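Local coordinates for protein CopN (Chlamydia pneumoniae, PDB 4NRH) that probably acts as a type III secretion gatekeeper that, in complex with its chaperone, directs the secretion of translocators, at residues Arg190-Phe202 / Leu268-Leu280. Sequence-based numbering, arbitrary orientation.
Sequences RNLQAVLTSYDYF and LFFSALRQTSSRL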
loop_
_atom_site.group_PDB
_atom_site.type_symbol
_atom_site.label_atom_id
_atom_site.label_comp_id
_atom_site.label_asym_id
_atom_site.label_seq_id
_atom_site.Cartn_x
_atom_site.Cartn_y
_atom_site.Cartn_z
ATOM N N ARG A 190 -1.059 -3.082 -4.324
ATOM C CA ARG A 190 -0.570 -2.540 -3.059
ATOM C C ARG A 190 -1.390 -3.084 -1.893
ATOM O O ARG A 190 -0.850 -3.388 -0.831
ATOM C CB ARG A 190 -0.600 -1.008 -3.067
ATOM C CG ARG A 190 0.476 -0.374 -3.934
ATOM C CD ARG A 190 0.450 1.143 -3.825
ATOM N NE ARG A 190 1.588 1.756 -4.504
ATOM C CZ ARG A 190 1.500 2.441 -5.640
ATOM N NH1 ARG A 190 0.324 2.604 -6.229
ATOM N NH2 ARG A 190 2.592 2.962 -6.186
ATOM N N ASN A 191 -2.700 -3.195 -2.097
ATOM C CA ASN A 191 -3.579 -3.789 -1.099
ATOM C C ASN A 191 -3.251 -5.262 -0.883
ATOM O O ASN A 191 -3.347 -5.771 0.232
ATOM C CB ASN A 191 -5.045 -3.630 -1.508
ATOM C CG ASN A 191 -5.501 -2.185 -1.488
ATOM O OD1 ASN A 191 -4.820 -1.314 -0.945
ATOM N ND2 ASN A 191 -6.658 -1.922 -2.085
ATOM N N LEU A 192 -2.875 -5.943 -1.962
ATOM C CA LEU A 192 -2.440 -7.334 -1.884
ATOM C C LEU A 192 -1.199 -7.467 -1.008
ATOM O O LEU A 192 -1.114 -8.362 -0.169
ATOM C CB LEU A 192 -2.164 -7.897 -3.280
ATOM C CG LEU A 192 -1.560 -9.303 -3.320
ATOM C CD1 LEU A 192 -2.479 -10.300 -2.626
ATOM C CD2 LEU A 192 -1.275 -9.734 -4.749
ATOM N N GLN A 193 -0.237 -6.574 -1.220
ATOM C CA GLN A 193 1.006 -6.589 -0.456
ATOM C C GLN A 193 0.746 -6.359 1.030
ATOM O O GLN A 193 1.448 -6.901 1.882
ATOM C CB GLN A 193 1.977 -5.535 -0.990
ATOM C CG GLN A 193 2.476 -5.810 -2.400
ATOM C CD GLN A 193 3.582 -4.863 -2.821
ATOM O OE1 GLN A 193 3.505 -3.656 -2.589
ATOM N NE2 GLN A 193 4.624 -5.409 -3.440
ATOM N N ALA A 194 -0.267 -5.553 1.332
ATOM C CA ALA A 194 -0.663 -5.307 2.714
ATOM C C ALA A 194 -1.252 -6.574 3.327
ATOM O O ALA A 194 -0.919 -6.948 4.452
ATOM C CB ALA A 194 -1.660 -4.162 2.791
ATOM N N VAL A 195 -2.133 -7.224 2.574
ATOM C CA VAL A 195 -2.740 -8.484 2.988
ATOM C C VAL A 195 -1.682 -9.561 3.240
ATOM O O VAL A 195 -1.774 -10.322 4.204
ATOM C CB VAL A 195 -3.752 -8.983 1.931
ATOM C CG1 VAL A 195 -4.152 -10.426 2.196
ATOM C CG2 VAL A 195 -4.979 -8.085 1.912
ATOM N N LEU A 196 -0.668 -9.600 2.380
ATOM C CA LEU A 196 0.409 -10.582 2.493
ATOM C C LEU A 196 1.186 -10.475 3.805
ATOM O O LEU A 196 1.695 -11.475 4.309
ATOM C CB LEU A 196 1.377 -10.448 1.315
ATOM C CG LEU A 196 0.889 -10.979 -0.035
ATOM C CD1 LEU A 196 1.902 -10.678 -1.125
ATOM C CD2 LEU A 196 0.616 -12.471 0.052
ATOM N N THR A 197 1.288 -9.265 4.346
ATOM C CA THR A 197 1.997 -9.051 5.605
ATOM C C THR A 197 1.357 -9.839 6.744
ATOM O O THR A 197 2.051 -10.319 7.641
ATOM C CB THR A 197 2.041 -7.561 5.990
ATOM O OG1 THR A 197 0.711 -7.090 6.244
ATOM C CG2 THR A 197 2.664 -6.737 4.872
ATOM N N SER A 198 0.034 -9.967 6.705
ATOM C CA SER A 198 -0.689 -10.735 7.712
ATOM C C SER A 198 -0.352 -12.217 7.615
ATOM O O SER A 198 -0.017 -12.850 8.615
ATOM C CB SER A 198 -2.197 -10.536 7.565
ATOM O OG SER A 198 -2.546 -9.173 7.703
ATOM N N TYR A 199 -0.449 -12.765 6.407
ATOM C CA TYR A 199 -0.103 -14.161 6.166
ATOM C C TYR A 199 1.337 -14.438 6.582
ATOM O O TYR A 199 1.630 -15.470 7.178
ATOM C CB TYR A 199 -0.313 -14.530 4.697
ATOM C CG TYR A 199 -1.767 -14.686 4.308
ATOM C CD1 TYR A 199 -2.523 -13.593 3.905
ATOM C CD2 TYR A 199 -2.384 -15.929 4.345
ATOM C CE1 TYR A 199 -3.852 -13.734 3.548
ATOM C CE2 TYR A 199 -3.710 -16.082 3.990
ATOM C CZ TYR A 199 -4.439 -14.983 3.593
ATOM O OH TYR A 199 -5.761 -15.135 3.240
ATOM N N ASP A 200 2.227 -13.504 6.264
ATOM C CA ASP A 200 3.630 -13.617 6.649
ATOM C C ASP A 200 3.774 -13.618 8.166
ATOM O O ASP A 200 4.547 -14.397 8.726
ATOM C CB ASP A 200 4.450 -12.477 6.040
ATOM C CG ASP A 200 5.900 -12.493 6.493
ATOM O OD1 ASP A 200 6.195 -11.937 7.573
ATOM O OD2 ASP A 200 6.744 -13.063 5.770
ATOM N N TYR A 201 3.026 -12.738 8.823
ATOM C CA TYR A 201 3.072 -12.626 10.275
ATOM C C TYR A 201 2.573 -13.897 10.956
ATOM O O TYR A 201 3.245 -14.447 11.826
ATOM C CB TYR A 201 2.246 -11.425 10.743
ATOM C CG TYR A 201 2.210 -11.256 12.245
ATOM C CD1 TYR A 201 3.342 -10.858 12.943
ATOM C CD2 TYR A 201 1.047 -11.497 12.965
ATOM C CE1 TYR A 201 3.317 -10.703 14.315
ATOM C CE2 TYR A 201 1.012 -11.343 14.339
ATOM C CZ TYR A 201 2.152 -10.945 15.008
ATOM O OH TYR A 201 2.130 -10.790 16.373
ATOM N N PHE A 202 1.403 -14.371 10.543
ATOM C CA PHE A 202 0.792 -15.540 11.169
ATOM C C PHE A 202 1.532 -16.839 10.860
ATOM O O PHE A 202 1.579 -17.737 11.696
ATOM C CB PHE A 202 -0.674 -15.654 10.750
ATOM C CG PHE A 202 -1.542 -14.560 11.304
ATOM C CD1 PHE A 202 -1.580 -14.314 12.667
ATOM C CD2 PHE A 202 -2.313 -13.775 10.466
ATOM C CE1 PHE A 202 -2.373 -13.307 13.183
ATOM C CE2 PHE A 202 -3.108 -12.768 10.975
ATOM C CZ PHE A 202 -3.139 -12.533 12.336
ATOM N N LEU A 268 -2.423 -12.725 19.910
ATOM C CA LEU A 268 -1.803 -12.763 18.592
ATOM C C LEU A 268 -2.442 -11.728 17.669
ATOM O O LEU A 268 -1.745 -11.025 16.935
ATOM C CB LEU A 268 -1.919 -14.164 17.991
ATOM C CG LEU A 268 -1.107 -14.402 16.722
ATOM C CD1 LEU A 268 0.346 -14.058 16.986
ATOM C CD2 LEU A 268 -1.247 -15.842 16.259
ATOM N N PHE A 269 -3.768 -11.648 17.703
ATOM C CA PHE A 269 -4.503 -10.655 16.925
ATOM C C PHE A 269 -4.135 -9.234 17.333
ATOM O O PHE A 269 -3.952 -8.364 16.480
ATOM C CB PHE A 269 -6.013 -10.863 17.073
ATOM C CG PHE A 269 -6.561 -11.973 16.220
ATOM C CD1 PHE A 269 -5.754 -12.626 15.303
ATOM C CD2 PHE A 269 -7.887 -12.358 16.331
ATOM C CE1 PHE A 269 -6.259 -13.645 14.517
ATOM C CE2 PHE A 269 -8.398 -13.376 15.548
ATOM C CZ PHE A 269 -7.581 -14.021 14.639
ATOM N N PHE A 270 -4.036 -9.003 18.639
ATOM C CA PHE A 270 -3.706 -7.683 19.163
ATOM C C PHE A 270 -2.293 -7.277 18.759
ATOM O O PHE A 270 -2.051 -6.132 18.378
ATOM C CB PHE A 270 -3.849 -7.651 20.688
ATOM C CG PHE A 270 -3.768 -6.270 21.275
ATOM C CD1 PHE A 270 -2.547 -5.728 21.642
ATOM C CD2 PHE A 270 -4.912 -5.508 21.447
ATOM C CE1 PHE A 270 -2.469 -4.455 22.175
ATOM C CE2 PHE A 270 -4.841 -4.236 21.979
ATOM C CZ PHE A 270 -3.618 -3.709 22.344
ATOM N N SER A 271 -1.365 -8.223 18.849
ATOM C CA SER A 271 0.016 -7.985 18.449
ATOM C C SER A 271 0.115 -7.697 16.954
ATOM O O SER A 271 0.991 -6.953 16.513
ATOM C CB SER A 271 0.892 -9.185 18.815
ATOM O OG SER A 271 0.747 -9.522 20.183
ATOM N N ALA A 272 -0.792 -8.286 16.180
ATOM C CA ALA A 272 -0.804 -8.115 14.730
ATOM C C ALA A 272 -1.117 -6.675 14.326
ATOM O O ALA A 272 -0.759 -6.239 13.232
ATOM C CB ALA A 272 -1.806 -9.068 14.095
ATOM N N LEU A 273 -1.788 -5.944 15.210
ATOM C CA LEU A 273 -2.193 -4.572 14.916
ATOM C C LEU A 273 -1.001 -3.626 14.791
ATOM O O LEU A 273 -1.104 -2.569 14.167
ATOM C CB LEU A 273 -3.146 -4.058 15.997
ATOM C CG LEU A 273 -4.455 -4.832 16.163
ATOM C CD1 LEU A 273 -5.214 -4.337 17.381
ATOM C CD2 LEU A 273 -5.310 -4.716 14.914
ATOM N N ARG A 274 0.126 -4.008 15.383
ATOM C CA ARG A 274 1.344 -3.210 15.278
ATOM C C ARG A 274 2.417 -3.884 14.429
ATOM O O ARG A 274 3.495 -3.326 14.233
ATOM C CB ARG A 274 1.906 -2.909 16.668
ATOM C CG ARG A 274 2.521 -4.111 17.362
ATOM C CD ARG A 274 3.346 -3.688 18.566
ATOM N NE ARG A 274 3.623 -4.806 19.461
ATOM C CZ ARG A 274 4.683 -5.601 19.355
ATOM N NH1 ARG A 274 5.567 -5.404 18.386
ATOM N NH2 ARG A 274 4.859 -6.595 20.215
ATOM N N GLN A 275 2.124 -5.080 13.927
ATOM C CA GLN A 275 3.109 -5.843 13.164
ATOM C C GLN A 275 2.709 -6.006 11.702
ATOM O O GLN A 275 3.529 -6.383 10.863
ATOM C CB GLN A 275 3.326 -7.220 13.795
ATOM C CG GLN A 275 3.887 -7.178 15.208
ATOM C CD GLN A 275 5.332 -6.722 15.245
ATOM O OE1 GLN A 275 5.617 -5.533 15.390
ATOM N NE2 GLN A 275 6.255 -7.668 15.114
ATOM N N THR A 276 1.449 -5.718 11.397
ATOM C CA THR A 276 0.962 -5.819 10.028
ATOM C C THR A 276 0.818 -4.433 9.405
ATOM O O THR A 276 0.845 -3.422 10.106
ATOM C CB THR A 276 -0.384 -6.564 9.957
ATOM O OG1 THR A 276 -1.348 -5.899 10.780
ATOM C CG2 THR A 276 -0.224 -8.001 10.436
ATOM N N SER A 277 0.672 -4.403 8.085
ATOM C CA SER A 277 0.661 -3.158 7.325
ATOM C C SER A 277 -0.453 -2.202 7.743
ATOM O O SER A 277 -1.586 -2.617 7.983
ATOM C CB SER A 277 0.539 -3.456 5.831
ATOM O OG SER A 277 0.396 -2.259 5.086
ATOM N N SER A 278 -0.111 -0.919 7.830
ATOM C CA SER A 278 -1.073 0.124 8.167
ATOM C C SER A 278 -2.147 0.249 7.091
ATOM O O SER A 278 -3.258 0.707 7.356
ATOM C CB SER A 278 -0.362 1.465 8.355
ATOM O OG SER A 278 0.099 1.981 7.119
ATOM N N ARG A 279 -1.801 -0.162 5.876
ATOM C CA ARG A 279 -2.706 -0.090 4.734
ATOM C C ARG A 279 -3.912 -1.019 4.897
ATOM O O ARG A 279 -4.939 -0.836 4.246
ATOM C CB ARG A 279 -1.948 -0.425 3.448
ATOM C CG ARG A 279 -2.669 -0.038 2.171
ATOM C CD ARG A 279 -1.817 -0.350 0.954
ATOM N NE ARG A 279 -2.522 -0.070 -0.293
ATOM C CZ ARG A 279 -2.532 1.114 -0.893
ATOM N NH1 ARG A 279 -1.875 2.136 -0.359
ATOM N NH2 ARG A 279 -3.199 1.279 -2.027
ATOM N N LEU A 280 -3.777 -2.014 5.769
ATOM C CA LEU A 280 -4.862 -2.949 6.064
ATOM C C LEU A 280 -6.101 -2.261 6.629
ATOM O O LEU A 280 -7.213 -2.776 6.512
ATOM C CB LEU A 280 -4.388 -4.013 7.054
ATOM C CG LEU A 280 -3.446 -5.093 6.532
ATOM C CD1 LEU A 280 -3.128 -6.063 7.650
ATOM C CD2 LEU A 280 -4.071 -5.814 5.352
HETATM O O HOH W 1 -2.601 3.191 -4.784
#
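The long helix 179-215 of this all-helical gatekeeper packs here against the end of helix 259-272 and the loop beyond it, which belong to the family's third helical domain, with Tyr-201 and Phe-202 meeting the helix and Arg-279 closing the far end. Because the short helical axes approach only to 11.3 Å, at 136°, side chains must bridge the gap. Tyr-201 does so with CG anti to the backbone N (chi1 178°), a torsion that swings its ring out to the helix end, where Ala-272 CB meets CE2 (3.6 Å) and Gln-275 CB meets CE1, both obliquely and from the same side of the ring. Phe-202 receives Leu-268 CG at its ring edge, in plane, and its CZ meets Phe-269 CD1 at 4.0 Å; that aromatic pair is oblique. Tyr-233 of helix 226-237 adds an edge-to-face contact to Phe-202.

Further along, the backbone N of Ser-277 donates a nearly straight bond (168°) to Thr-197 OG1 over 3.3 Å. Ser-277 OG in turn accepts from Arg-279 N, an ST turn that shapes the start of the 3-10 segment 278-280, while Leu-280 CD2 rests 3.5 Å from Ala-194 O. Arg-279 then runs extended to Asn-191. Its NE donates to OD1 at 2.7 Å, tilted out of the guanidinium plane, and NH2 adds a weak second bond; Arg-190 CB sits over one guanidinium face, 3.2 Å above the plane and offset toward its rim.

Asp-29 and Asp-24 of the chaperone chain form salt bridges with Arg-279 and Arg-190 respectively, and Glu-23 of that chain hydrogen-bonds Ser-277 OG. Asn-191 probably helps to position Arg-279 for chaperone Asp-29, and these carboxylates probably offset the like charges of the two neighbouring arginines, consistent with a chaperone-binding surface built jointly from helix and loop.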